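Local coordinates for Lmo0325 protein (Listeria monocytogenes EGD-e, PDB 4RYK), which probably binds DNA as a two-chain, Rgg-like transcriptional regulator that joins a helix-turn-helix domain to an all-helical C-terminal domain, at residues A[16-21]-A[40-45]; A[23-28]-A[33-38]; A[70-73]-A[78-81]; A[163-168]-A[200-205]; A[192-197]-A[234-239]. All coordinates share one frame; numbering follows the deposited sequence.

Contact 1 (A[16-21]-A[40-45]); sequences EIRLSK and GFEKGK
E42, near the close of helix 35-42, meets R18 of helix 10-20 in a buried, two-bonded salt bridge. F41, the residue before it, turns its ring to another side of the helix and packs on I14 and F53, as suits a large apolar residue in the core of a small domain. E42 follows with its CG beside the backbone N (chi1 -70°) and the rest of the chain extended, which carries the carboxylate to the arginine. The grip is side-on: NE of R18 donates to OE2 of E42 over 2.9 Å, and NH2 of R18 reaches OE1 of E42, also at 2.9 Å. Both oxygens use their syn lone pairs, and the two flat groups are nearly coplanar, their planes 10° apart. A bend at chi3 of R18 turns the guanidinium so that its NE edge faces the acid. Each carboxylate oxygen has a further donor, OE2 from Y29 and OE1 from Q25, while NH1 of R18 is bonded to the carbonyl of L23; these partners fix the rotation of both buried groups. Beyond K43, G44 takes the positive phi that ends the helix in a Schellman motif, a conformation easy for a residue without a side chain. An arginine-glutamate bridge between the first and third helices in this way is a familiar feature of the XRE-type (Cro/C1) helix-turn-helix fold.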
# COMPACT_ATOMS: atom_id res chain seq x y z
N GLU A 16 6.63 24.95 -4.06
CA GLU A 16 5.70 24.75 -5.17
C GLU A 16 4.38 24.20 -4.66
O GLU A 16 3.30 24.64 -5.07
CB GLU A 16 6.37 23.83 -6.18
CG GLU A 16 5.42 23.17 -7.14
CD GLU A 16 6.15 22.26 -8.13
OE1 GLU A 16 5.56 21.21 -8.53
OE2 GLU A 16 7.31 22.59 -8.49
N ILE A 17 4.45 23.25 -3.73
CA ILE A 17 3.22 22.73 -3.17
C ILE A 17 2.45 23.77 -2.37
O ILE A 17 1.23 23.92 -2.52
CB ILE A 17 3.46 21.48 -2.30
CG1 ILE A 17 3.94 20.30 -3.16
CG2 ILE A 17 2.17 21.08 -1.62
CD1 ILE A 17 4.63 19.20 -2.35
N ARG A 18 3.18 24.46 -1.51
CA ARG A 18 2.62 25.56 -0.75
C ARG A 18 1.90 26.56 -1.65
O ARG A 18 0.74 26.92 -1.40
CB ARG A 18 3.71 26.27 0.07
CG ARG A 18 3.22 27.50 0.75
CD ARG A 18 4.30 28.19 1.55
NE ARG A 18 5.31 28.85 0.74
CZ ARG A 18 5.15 29.98 0.05
NH1 ARG A 18 3.96 30.57 -0.01
NH2 ARG A 18 6.18 30.48 -0.61
N LEU A 19 2.57 26.98 -2.72
CA LEU A 19 1.97 27.89 -3.65
C LEU A 19 0.74 27.31 -4.33
O LEU A 19 -0.27 28.04 -4.51
CB LEU A 19 2.97 28.41 -4.69
CG LEU A 19 4.01 29.33 -4.06
CD1 LEU A 19 5.19 29.52 -5.00
CD2 LEU A 19 3.39 30.69 -3.73
N SER A 20 0.75 26.03 -4.67
CA SER A 20 -0.39 25.43 -5.40
C SER A 20 -1.62 25.46 -4.47
O SER A 20 -2.76 25.49 -4.92
CB SER A 20 -0.08 23.97 -5.83
OG SER A 20 0.00 23.13 -4.66
N LYS A 21 -1.39 25.48 -3.17
CA LYS A 21 -2.51 25.46 -2.20
C LYS A 21 -2.96 26.83 -1.75
O LYS A 21 -3.93 26.95 -0.98
CB LYS A 21 -2.13 24.60 -0.98
CG LYS A 21 -1.94 23.12 -1.35
CD LYS A 21 -1.82 22.28 -0.11
CE LYS A 21 -1.43 20.83 -0.37
NZ LYS A 21 -2.23 20.20 -1.44
N GLY A 40 15.35 30.88 2.86
CA GLY A 40 16.49 30.08 2.45
C GLY A 40 16.16 28.64 2.12
O GLY A 40 16.59 28.12 1.09
N PHE A 41 15.39 27.99 2.99
CA PHE A 41 14.97 26.60 2.77
C PHE A 41 14.25 26.47 1.44
O PHE A 41 14.51 25.54 0.70
CB PHE A 41 14.05 26.18 3.92
CG PHE A 41 13.32 24.89 3.72
CD1 PHE A 41 14.02 23.68 3.63
CD2 PHE A 41 11.92 24.86 3.72
CE1 PHE A 41 13.34 22.49 3.48
CE2 PHE A 41 11.25 23.67 3.57
CZ PHE A 41 11.97 22.47 3.44
N GLU A 42 13.35 27.40 1.13
CA GLU A 42 12.58 27.34 -0.12
C GLU A 42 13.42 27.59 -1.38
O GLU A 42 13.03 27.20 -2.46
CB GLU A 42 11.35 28.24 -0.07
CG GLU A 42 10.29 27.70 0.90
CD GLU A 42 8.90 28.28 0.66
OE1 GLU A 42 8.79 29.33 0.01
OE2 GLU A 42 7.91 27.65 1.12
N LYS A 43 14.59 28.19 -1.23
CA LYS A 43 15.55 28.34 -2.33
C LYS A 43 16.58 27.24 -2.36
O LYS A 43 17.49 27.28 -3.18
CB LYS A 43 16.30 29.66 -2.21
CG LYS A 43 15.34 30.83 -2.22
CD LYS A 43 16.04 32.17 -2.17
CE LYS A 43 15.06 33.26 -2.56
NZ LYS A 43 15.70 34.59 -2.46
N GLY A 44 16.49 26.29 -1.46
CA GLY A 44 17.49 25.24 -1.39
C GLY A 44 18.79 25.68 -0.76
O GLY A 44 19.83 25.09 -0.99
N LYS A 45 18.77 26.73 0.03
CA LYS A 45 19.98 27.15 0.66
C LYS A 45 20.15 26.63 2.07
O LYS A 45 21.19 26.86 2.66
CB LYS A 45 20.09 28.67 0.59
CG LYS A 45 20.58 29.16 -0.77
CD LYS A 45 21.86 28.43 -1.16
CE LYS A 45 22.69 29.15 -2.20
NZ LYS A 45 22.44 28.55 -3.54

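Contact 2 (A[23-28]-A[33-38]). With GLC (alpha-D-glucopyranose), chain B.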
# COMPACT_ATOMS: atom_id res chain seq x y z
N LEU A 23 -1.20 28.86 0.10
CA LEU A 23 -0.76 29.08 1.48
C LEU A 23 0.37 30.07 1.57
O LEU A 23 1.25 30.13 0.68
CB LEU A 23 -0.32 27.76 2.13
CG LEU A 23 -1.45 26.71 2.21
CD1 LEU A 23 -0.88 25.34 2.51
CD2 LEU A 23 -2.51 27.07 3.23
N THR A 24 0.36 30.85 2.64
CA THR A 24 1.41 31.85 2.84
C THR A 24 2.59 31.19 3.57
O THR A 24 2.44 30.12 4.16
CB THR A 24 0.93 33.06 3.65
OG1 THR A 24 0.47 32.62 4.93
CG2 THR A 24 -0.23 33.75 2.97
N GLN A 25 3.76 31.82 3.48
CA GLN A 25 4.91 31.44 4.26
C GLN A 25 4.63 31.62 5.71
O GLN A 25 5.00 30.81 6.52
CB GLN A 25 6.11 32.30 3.89
CG GLN A 25 6.66 31.99 2.50
CD GLN A 25 7.92 32.77 2.19
OE1 GLN A 25 7.95 33.96 2.37
NE2 GLN A 25 8.94 32.10 1.70
N LYS A 26 3.96 32.71 6.03
CA LYS A 26 3.58 32.93 7.40
C LYS A 26 2.78 31.76 7.98
O LYS A 26 3.05 31.31 9.09
CB LYS A 26 2.77 34.21 7.53
CG LYS A 26 2.55 34.58 8.98
CD LYS A 26 1.45 35.61 9.12
CE LYS A 26 1.26 36.00 10.58
NZ LYS A 26 0.88 37.44 10.61
N GLU A 27 1.79 31.26 7.28
CA GLU A 27 1.04 30.19 7.91
C GLU A 27 1.71 28.83 7.84
O GLU A 27 1.43 27.96 8.66
CB GLU A 27 -0.39 30.17 7.41
CG GLU A 27 -0.64 29.51 6.10
CD GLU A 27 -1.98 29.98 5.51
OE1 GLU A 27 -3.06 29.62 6.06
OE2 GLU A 27 -1.95 30.72 4.51
N VAL A 28 2.62 28.62 6.91
CA VAL A 28 3.28 27.34 6.85
C VAL A 28 4.40 27.24 7.91
O VAL A 28 4.56 26.21 8.55
CB VAL A 28 3.82 27.05 5.46
CG1 VAL A 28 4.81 25.92 5.50
CG2 VAL A 28 2.68 26.69 4.52
N ILE A 33 10.12 27.49 11.97
CA ILE A 33 11.37 28.18 11.70
C ILE A 33 11.09 29.62 11.32
O ILE A 33 9.99 29.97 10.90
CB ILE A 33 12.12 27.55 10.52
CG1 ILE A 33 11.19 27.44 9.27
CG2 ILE A 33 12.67 26.21 10.93
CD1 ILE A 33 11.89 27.02 8.00
N SER A 34 12.12 30.43 11.40
CA SER A 34 11.99 31.84 11.20
C SER A 34 11.80 32.17 9.75
O SER A 34 12.06 31.36 8.84
CB SER A 34 13.24 32.54 11.68
OG SER A 34 14.30 32.16 10.84
N ARG A 35 11.38 33.39 9.56
CA ARG A 35 11.09 33.92 8.28
C ARG A 35 12.23 33.69 7.31
O ARG A 35 12.05 33.10 6.27
CB ARG A 35 10.78 35.41 8.40
CG ARG A 35 10.60 36.16 7.07
CD ARG A 35 9.26 35.89 6.36
NE ARG A 35 8.54 34.72 6.90
CZ ARG A 35 8.54 33.48 6.38
NH1 ARG A 35 9.22 33.20 5.25
NH2 ARG A 35 7.85 32.51 7.02
N SER A 36 13.41 34.15 7.65
CA SER A 36 14.49 34.09 6.69
C SER A 36 15.01 32.69 6.53
O SER A 36 15.52 32.32 5.47
CB SER A 36 15.61 35.02 7.09
OG SER A 36 15.93 34.78 8.42
N TYR A 37 14.91 31.89 7.57
CA TYR A 37 15.31 30.52 7.43
C TYR A 37 14.39 29.86 6.40
O TYR A 37 14.85 29.15 5.50
CB TYR A 37 15.33 29.78 8.77
CG TYR A 37 16.18 28.56 8.66
CD1 TYR A 37 17.58 28.61 8.85
CD2 TYR A 37 15.62 27.35 8.29
CE1 TYR A 37 18.37 27.46 8.69
CE2 TYR A 37 16.39 26.22 8.13
CZ TYR A 37 17.75 26.27 8.33
OH TYR A 37 18.42 25.09 8.16
N ALA A 38 13.09 30.17 6.47
CA ALA A 38 12.11 29.61 5.55
C ALA A 38 12.39 30.03 4.08
O ALA A 38 12.31 29.22 3.16
CB ALA A 38 10.70 30.05 5.98
C1 GLC B . 12.11 30.53 15.58
C2 GLC B . 12.05 29.34 16.56
C3 GLC B . 10.63 28.82 16.68
C4 GLC B . 9.79 30.07 16.82
C5 GLC B . 9.65 30.49 15.35
C6 GLC B . 8.83 31.75 15.08
O2 GLC B . 12.90 28.27 16.16
O3 GLC B . 10.46 27.90 17.76
O4 GLC B . 8.59 29.80 17.55
O5 GLC B . 10.94 30.66 14.75
O6 GLC B . 8.16 31.47 13.84
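The guanidinium of R35 lies over the side chain of Q25 without a clear hydrogen bond between them, although OE1 of Q25 stands 3.2 Å from NH1 of R35. The contact spans the helix-turn-helix itself, pairing the start of helix 25-29 with the start of helix 35-42, the recognition helix by analogy with XRE-type relatives. The N-H groups of R35 are poorly aimed at the amide oxygen, and the amide and guanidinium planes stand 36° apart. What touches instead is the face of the guanidinium: CB of Q25 sits over it, 3.7 Å from CZ of R35. R35 gets there by folding, since its chain bends at chi2 (75°) and again at chi3, which brings the charged end back toward helix 25-29. Q25 reaches out with its chain extended beyond CG, crossing the arginine at about a right angle, while its aliphatic CB meets the flat face.

Both helices are capped at their first turn. T24 and E27 form a capping box, with N of E27 bonded to OG1 of T24 and N of T24 to OE2 of E27, while S34 caps the next helix through a weak bond from N of Y37. Threonine and serine suit these places because a short hydroxyl can turn back to a backbone N-H. A bound sugar lies beside the second cap: its glucose is hydrogen-bonded to G31, and the ring oxygen O5 of the glucose comes within 3.6 Å of N of S34.

Contact 3 (A[70-73]-A[78-81]); sequences IYRD and EDDS
R72 and D79 lay their flat ends one over the other: the guanidinium and carboxylate planes are only 11° apart, but they lie at different heights, offset, and are not joined edge to edge. OD1 of D79 stands above one face of the guanidinium, displaced toward its rim, 3.4 Å from NH2 of R72. The oxygen is well out of the guanidinium plane, so no N-H points at it, and the pair is a salt bridge of charges alone. A bend at chi2 (-146°) carries the guanidinium alongside the backbone of D79, whose own side chain, with CG anti to the backbone N, comes over its face. NE of R72 passes 3.8 Å from CA of D79. Both groups have stronger partners across the dimer: NH2 of R72 pairs with E54 of the second subunit, and OD2 of D79 with K58 of that subunit. Long arginine and short aspartate thus belong to an alternating cluster of charges, which probably steadies each of them at this partly buried subunit boundary. Within the chain the contact closes the loop that follows helix 64-71, from R72, the first residue beyond that helix, to the residues just before helix 82-91.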
# COMPACT_ATOMS: atom_id res chain seq x y z
N ILE A 70 6.05 12.39 -4.84
CA ILE A 70 6.10 13.60 -5.69
C ILE A 70 7.54 13.96 -5.99
O ILE A 70 7.91 14.17 -7.13
CB ILE A 70 5.42 14.79 -5.00
CG1 ILE A 70 3.97 14.46 -4.75
CG2 ILE A 70 5.51 16.04 -5.92
CD1 ILE A 70 3.24 15.42 -3.82
N TYR A 71 8.37 13.92 -4.96
CA TYR A 71 9.77 14.33 -5.03
C TYR A 71 10.59 13.51 -5.96
O TYR A 71 11.46 14.04 -6.59
CB TYR A 71 10.41 14.23 -3.66
CG TYR A 71 11.78 14.83 -3.61
CD1 TYR A 71 11.94 16.20 -3.82
CD2 TYR A 71 12.92 14.04 -3.37
CE1 TYR A 71 13.17 16.77 -3.78
CE2 TYR A 71 14.18 14.62 -3.32
CZ TYR A 71 14.28 15.99 -3.53
OH TYR A 71 15.46 16.67 -3.50
N ARG A 72 10.33 12.20 -6.05
CA ARG A 72 11.00 11.36 -7.05
C ARG A 72 10.30 11.44 -8.41
O ARG A 72 10.34 10.48 -9.18
CB ARG A 72 11.05 9.93 -6.60
CG ARG A 72 11.54 9.82 -5.19
CD ARG A 72 12.35 8.59 -4.93
NE ARG A 72 12.93 8.60 -3.58
CZ ARG A 72 13.93 9.40 -3.17
NH1 ARG A 72 14.48 10.33 -3.96
NH2 ARG A 72 14.36 9.30 -1.91
N ASP A 73 9.64 12.55 -8.69
CA ASP A 73 8.91 12.75 -9.93
C ASP A 73 7.92 11.61 -10.22
O ASP A 73 7.93 10.96 -11.27
CB ASP A 73 9.90 13.00 -11.06
CG ASP A 73 9.23 13.48 -12.30
OD1 ASP A 73 8.07 13.95 -12.16
OD2 ASP A 73 9.83 13.39 -13.40
N GLU A 78 10.24 3.94 -3.02
CA GLU A 78 11.56 3.75 -2.37
C GLU A 78 12.73 4.43 -3.15
O GLU A 78 12.80 4.41 -4.39
CB GLU A 78 11.88 2.25 -2.14
CG GLU A 78 10.99 1.50 -1.13
CD GLU A 78 9.70 0.95 -1.75
OE1 GLU A 78 9.86 0.12 -2.69
OE2 GLU A 78 8.55 1.34 -1.31
N ASP A 79 13.60 5.04 -2.36
CA ASP A 79 14.94 5.52 -2.76
C ASP A 79 15.77 4.41 -3.43
O ASP A 79 16.21 4.51 -4.57
CB ASP A 79 15.65 6.00 -1.46
CG ASP A 79 16.87 6.90 -1.70
OD1 ASP A 79 17.09 7.46 -2.82
OD2 ASP A 79 17.60 7.04 -0.68
N ASP A 80 15.93 3.33 -2.67
CA ASP A 80 16.80 2.21 -3.02
C ASP A 80 15.94 1.24 -3.81
O ASP A 80 14.98 0.70 -3.32
CB ASP A 80 17.34 1.62 -1.72
CG ASP A 80 18.07 0.29 -1.88
OD1 ASP A 80 18.15 -0.27 -2.98
OD2 ASP A 80 18.56 -0.19 -0.85
N SER A 81 16.24 1.08 -5.09
CA SER A 81 15.39 0.29 -5.95
C SER A 81 15.94 -1.13 -6.14
O SER A 81 15.51 -1.85 -7.07
CB SER A 81 15.31 1.02 -7.30
OG SER A 81 16.64 1.23 -7.76

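Contact 4 (A[163-168]-A[200-205]); sequences EVRIFS and RLLFCH
V164 divides its two methyl groups between L202 and F203. Its chi1 of 179° places CG1 anti to the backbone N and CG2 anti to the carbonyl carbon, and the two branches then work separately. CG1 meets CD2 of L202 at 3.8 Å, the two side chains sliding past each other in opposite directions, and also lies above a face of the F203 ring, toward its rim. CG2 makes the tighter approach, 3.5 Å from CZ of F203. Valine fits here because its beta-branching offers two methyls at once, close to the backbone.

L202 holds CG anti to its backbone N (chi1 -177°) and points at the partner helix, so its forked end reaches both V164 and R165. CD1 and CD2 of L202 each lie 4.1 Å from CG of R165. The arginine stretches out from CG to NE, and this extended chain brings the guanidinium round so that CD2 of L202 lies over one face, toward the rim. F203 crosses V164 at about a right angle with its ring; M186, S189 and Y193 of helix 176-193 pack on the same ring. The axes of the two short segments run nearly parallel, 17° apart and 10.8 Å at closest approach. Near-parallel helices separated in the chain by one further helix, 176-193, which packs on F203, are consistent with the packing of neighbouring TPR-like helical hairpins, as expected for an Rgg-type C-terminal domain.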
# COMPACT_ATOMS: atom_id res chain seq x y z
N GLU A 163 15.20 -8.66 5.67
CA GLU A 163 15.50 -10.07 5.93
C GLU A 163 14.40 -10.96 5.45
O GLU A 163 14.65 -12.07 5.00
CB GLU A 163 15.79 -10.30 7.42
CG GLU A 163 17.13 -9.75 7.88
CD GLU A 163 17.12 -8.22 8.05
OE1 GLU A 163 16.12 -7.66 8.57
OE2 GLU A 163 18.09 -7.54 7.67
N VAL A 164 13.17 -10.46 5.50
CA VAL A 164 12.02 -11.19 4.95
C VAL A 164 12.25 -11.42 3.45
O VAL A 164 12.06 -12.52 2.94
CB VAL A 164 10.67 -10.43 5.15
CG1 VAL A 164 9.57 -11.21 4.54
CG2 VAL A 164 10.36 -10.28 6.62
N ARG A 165 12.72 -10.40 2.75
CA ARG A 165 13.03 -10.57 1.32
C ARG A 165 14.22 -11.48 1.10
O ARG A 165 14.22 -12.30 0.20
CB ARG A 165 13.34 -9.21 0.73
CG ARG A 165 12.12 -8.35 0.63
CD ARG A 165 12.59 -6.93 0.51
NE ARG A 165 11.45 -6.19 0.13
CZ ARG A 165 11.01 -5.07 0.65
NH1 ARG A 165 11.65 -4.35 1.62
NH2 ARG A 165 9.89 -4.65 0.08
N ILE A 166 15.25 -11.36 1.93
CA ILE A 166 16.40 -12.21 1.79
C ILE A 166 15.99 -13.68 1.97
O ILE A 166 16.31 -14.55 1.14
CB ILE A 166 17.52 -11.81 2.76
CG1 ILE A 166 18.18 -10.51 2.29
CG2 ILE A 166 18.55 -12.92 2.83
CD1 ILE A 166 18.98 -9.81 3.37
N PHE A 167 15.24 -13.93 3.05
CA PHE A 167 14.80 -15.26 3.42
C PHE A 167 14.04 -15.84 2.28
O PHE A 167 14.23 -17.01 1.92
CB PHE A 167 13.87 -15.22 4.60
CG PHE A 167 13.38 -16.54 5.03
CD1 PHE A 167 14.28 -17.53 5.36
CD2 PHE A 167 12.05 -16.77 5.20
CE1 PHE A 167 13.84 -18.76 5.83
CE2 PHE A 167 11.60 -17.98 5.67
CZ PHE A 167 12.48 -18.98 5.96
N SER A 168 13.19 -15.04 1.69
CA SER A 168 12.38 -15.61 0.66
C SER A 168 13.21 -16.02 -0.60
O SER A 168 12.79 -16.93 -1.29
CB SER A 168 11.22 -14.72 0.31
OG SER A 168 11.71 -13.76 -0.54
N ARG A 200 2.31 -6.31 4.78
CA ARG A 200 1.29 -7.34 4.68
C ARG A 200 1.34 -8.09 3.35
O ARG A 200 1.27 -9.31 3.30
CB ARG A 200 -0.07 -6.73 4.96
CG ARG A 200 -1.24 -7.61 4.60
CD ARG A 200 -2.50 -7.05 5.20
NE ARG A 200 -2.85 -5.76 4.66
CZ ARG A 200 -2.93 -4.65 5.35
NH1 ARG A 200 -2.59 -4.65 6.60
NH2 ARG A 200 -3.28 -3.52 4.77
N LEU A 201 1.50 -7.39 2.25
CA LEU A 201 1.50 -8.05 0.95
C LEU A 201 2.78 -8.87 0.73
O LEU A 201 2.75 -9.92 0.12
CB LEU A 201 1.37 -7.01 -0.18
CG LEU A 201 0.08 -6.14 -0.16
CD1 LEU A 201 0.06 -5.10 -1.31
CD2 LEU A 201 -1.17 -7.01 -0.25
N LEU A 202 3.90 -8.37 1.21
CA LEU A 202 5.15 -9.16 1.18
C LEU A 202 5.02 -10.43 2.00
O LEU A 202 5.39 -11.49 1.54
CB LEU A 202 6.24 -8.33 1.76
CG LEU A 202 7.61 -8.99 1.74
CD1 LEU A 202 8.13 -9.14 0.32
CD2 LEU A 202 8.58 -8.14 2.59
N PHE A 203 4.43 -10.37 3.20
CA PHE A 203 4.21 -11.61 3.92
C PHE A 203 3.26 -12.56 3.18
O PHE A 203 3.51 -13.76 3.16
CB PHE A 203 3.79 -11.34 5.35
CG PHE A 203 4.94 -10.92 6.21
CD1 PHE A 203 5.79 -11.86 6.74
CD2 PHE A 203 5.15 -9.63 6.49
CE1 PHE A 203 6.85 -11.48 7.53
CE2 PHE A 203 6.22 -9.24 7.28
CZ PHE A 203 7.06 -10.16 7.80
N CYS A 204 2.17 -12.04 2.60
CA CYS A 204 1.25 -12.88 1.85
C CYS A 204 1.94 -13.64 0.75
O CYS A 204 1.78 -14.84 0.62
CB CYS A 204 0.11 -12.09 1.23
SG CYS A 204 -1.14 -11.52 2.42
N HIS A 205 2.72 -12.92 -0.02
CA HIS A 205 3.50 -13.49 -1.08
C HIS A 205 4.45 -14.59 -0.57
O HIS A 205 4.57 -15.65 -1.17
CB HIS A 205 4.30 -12.38 -1.71
CG HIS A 205 5.21 -12.84 -2.78
ND1 HIS A 205 4.77 -13.16 -4.04
CD2 HIS A 205 6.54 -13.07 -2.77
CE1 HIS A 205 5.80 -13.55 -4.78
NE2 HIS A 205 6.89 -13.51 -4.03

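Contact 5 (A[192-197]-A[234-239]); sequences KYRYYD and SETSGS
Y195 spreads one face of its ring under the methyl group of T236, a CH-pi contact in which CG2 of T236 stands 4.1 Å from the ring centroid. The contact belongs to the Rgg-type, TPR-like helical domain: R194 and Y195 are the middle residues of the type I turn Y193-Y196, at the C-terminal end region of helix 176-193, and T236 is close to the end of helix 220-235. CB of S237 comes to the edge of the same ring.

T236 uses its other branch for R194. Both NE and NH2 of R194 donate to OG1 of T236, each at 3.1 Å, a side-on grip of two nitrogens on a single atom that lies in the guanidinium plane. The N-H...O angles, 149° and 145°, are bent, as is usual when NE and NH2 converge on one atom. OG1 is also bonded to the carbonyl of E232, so the hydroxyl ties the arginine to the last turn of helix 220-235. R194 carries CG between its backbone N and carbonyl carbon (chi1 57°) and bends at chi3, which lays one face of the guanidinium against Y195, whose CZ lies over it toward the rim. Threonine thus suits its place by offering a methyl to a ring and a hydroxyl to a charge. Its backbone is used too: O of T236 accepts from N of S239 and from OG of S239, the latter at 2.7 Å.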
# COMPACT_ATOMS: atom_id res chain seq x y z
N LYS A 192 4.13 -7.91 13.91
CA LYS A 192 4.18 -6.44 13.85
C LYS A 192 3.68 -5.94 12.50
O LYS A 192 2.78 -5.09 12.39
CB LYS A 192 5.62 -5.95 13.97
CG LYS A 192 6.41 -6.50 15.14
CD LYS A 192 5.74 -6.11 16.44
CE LYS A 192 6.39 -6.78 17.65
NZ LYS A 192 7.69 -6.14 18.00
N TYR A 193 4.24 -6.53 11.45
CA TYR A 193 4.11 -5.97 10.13
C TYR A 193 2.80 -6.31 9.41
O TYR A 193 2.56 -5.80 8.33
CB TYR A 193 5.28 -6.39 9.24
CG TYR A 193 6.59 -5.72 9.50
CD1 TYR A 193 6.79 -4.41 9.14
CD2 TYR A 193 7.67 -6.41 10.08
CE1 TYR A 193 8.00 -3.77 9.36
CE2 TYR A 193 8.91 -5.77 10.31
CZ TYR A 193 9.06 -4.45 9.95
OH TYR A 193 10.24 -3.77 10.13
N ARG A 194 1.96 -7.16 9.99
CA ARG A 194 0.76 -7.57 9.29
C ARG A 194 -0.20 -6.39 9.21
O ARG A 194 -1.08 -6.42 8.39
CB ARG A 194 0.06 -8.76 9.96
CG ARG A 194 -0.33 -8.55 11.41
CD ARG A 194 -0.71 -9.88 12.05
NE ARG A 194 -2.08 -10.17 11.70
CZ ARG A 194 -3.06 -10.41 12.56
NH1 ARG A 194 -2.83 -10.47 13.86
NH2 ARG A 194 -4.28 -10.63 12.09
N TYR A 195 -0.04 -5.40 10.06
CA TYR A 195 -0.83 -4.18 9.95
C TYR A 195 -0.15 -3.09 9.08
O TYR A 195 -0.61 -1.95 9.01
CB TYR A 195 -1.21 -3.66 11.36
CG TYR A 195 -1.92 -4.71 12.22
CD1 TYR A 195 -1.17 -5.59 13.01
CD2 TYR A 195 -3.31 -4.86 12.21
CE1 TYR A 195 -1.79 -6.57 13.80
CE2 TYR A 195 -3.94 -5.82 13.00
CZ TYR A 195 -3.16 -6.68 13.78
OH TYR A 195 -3.70 -7.67 14.56
N TYR A 196 0.97 -3.41 8.45
CA TYR A 196 1.65 -2.47 7.58
C TYR A 196 1.18 -2.81 6.14
O TYR A 196 1.30 -3.94 5.67
CB TYR A 196 3.15 -2.59 7.76
CG TYR A 196 4.04 -1.66 6.94
CD1 TYR A 196 3.72 -0.32 6.75
CD2 TYR A 196 5.24 -2.12 6.43
CE1 TYR A 196 4.54 0.51 6.00
CE2 TYR A 196 6.06 -1.31 5.69
CZ TYR A 196 5.71 0.00 5.48
OH TYR A 196 6.57 0.77 4.74
N ASP A 197 0.56 -1.86 5.48
CA ASP A 197 0.04 -2.13 4.14
C ASP A 197 1.08 -2.79 3.25
O ASP A 197 0.81 -3.85 2.69
CB ASP A 197 -0.61 -0.88 3.48
CG ASP A 197 0.34 0.29 3.30
OD1 ASP A 197 1.52 0.30 3.68
OD2 ASP A 197 -0.16 1.27 2.75
N SER A 234 -3.90 -12.27 4.93
CA SER A 234 -4.73 -11.72 3.85
C SER A 234 -6.07 -11.14 4.35
O SER A 234 -6.72 -10.37 3.64
CB SER A 234 -4.95 -12.79 2.77
OG SER A 234 -5.72 -13.85 3.26
N GLU A 235 -6.45 -11.49 5.58
CA GLU A 235 -7.70 -11.05 6.16
C GLU A 235 -7.50 -10.07 7.27
O GLU A 235 -8.45 -9.65 7.87
CB GLU A 235 -8.46 -12.26 6.69
CG GLU A 235 -9.00 -13.11 5.56
CD GLU A 235 -9.59 -14.42 6.05
OE1 GLU A 235 -9.99 -14.47 7.21
OE2 GLU A 235 -9.66 -15.39 5.28
N THR A 236 -6.27 -9.65 7.46
CA THR A 236 -5.90 -8.79 8.56
C THR A 236 -6.62 -7.46 8.49
O THR A 236 -6.64 -6.81 7.45
CB THR A 236 -4.37 -8.56 8.61
OG1 THR A 236 -3.74 -9.75 9.12
CG2 THR A 236 -4.05 -7.44 9.56
N SER A 237 -7.24 -7.13 9.61
CA SER A 237 -8.01 -5.91 9.83
C SER A 237 -9.03 -5.60 8.73
O SER A 237 -9.32 -4.41 8.43
CB SER A 237 -7.03 -4.76 10.03
OG SER A 237 -6.75 -4.17 8.79
N GLY A 238 -9.57 -6.67 8.14
CA GLY A 238 -10.59 -6.62 7.06
C GLY A 238 -10.09 -5.95 5.78
O GLY A 238 -10.88 -5.55 4.94
N SER A 239 -8.77 -5.87 5.63
CA SER A 239 -8.13 -5.12 4.52
C SER A 239 -8.65 -5.34 3.11
O SER A 239 -8.68 -6.54 2.57
CB SER A 239 -6.60 -5.44 4.49
OG SER A 239 -5.97 -4.96 5.66

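Along the chain, contact 2 is nested inside the loop closed by contact 1, contact 3 follows, and contacts 4 and 5 come last with their segments alternating. Contacts 1 and 2 share helix 35-42, with centres 10 Å apart, and touch through R18-L23 and E42-Q25, so the helix-turn-helix is held as one unit. Contact 3, between helices 64-71 and 82-91, reaches contact 1 by packing of I17 on I70. Contacts 4 and 5, centres 14 Å apart, each join a helix to the next but one, in overlapping steps, and meet where NH1 of R200 bonds to O of R194. K21 pairs with E163 of the second subunit, so one chain's N-terminal domain meets the other's C-terminal domain.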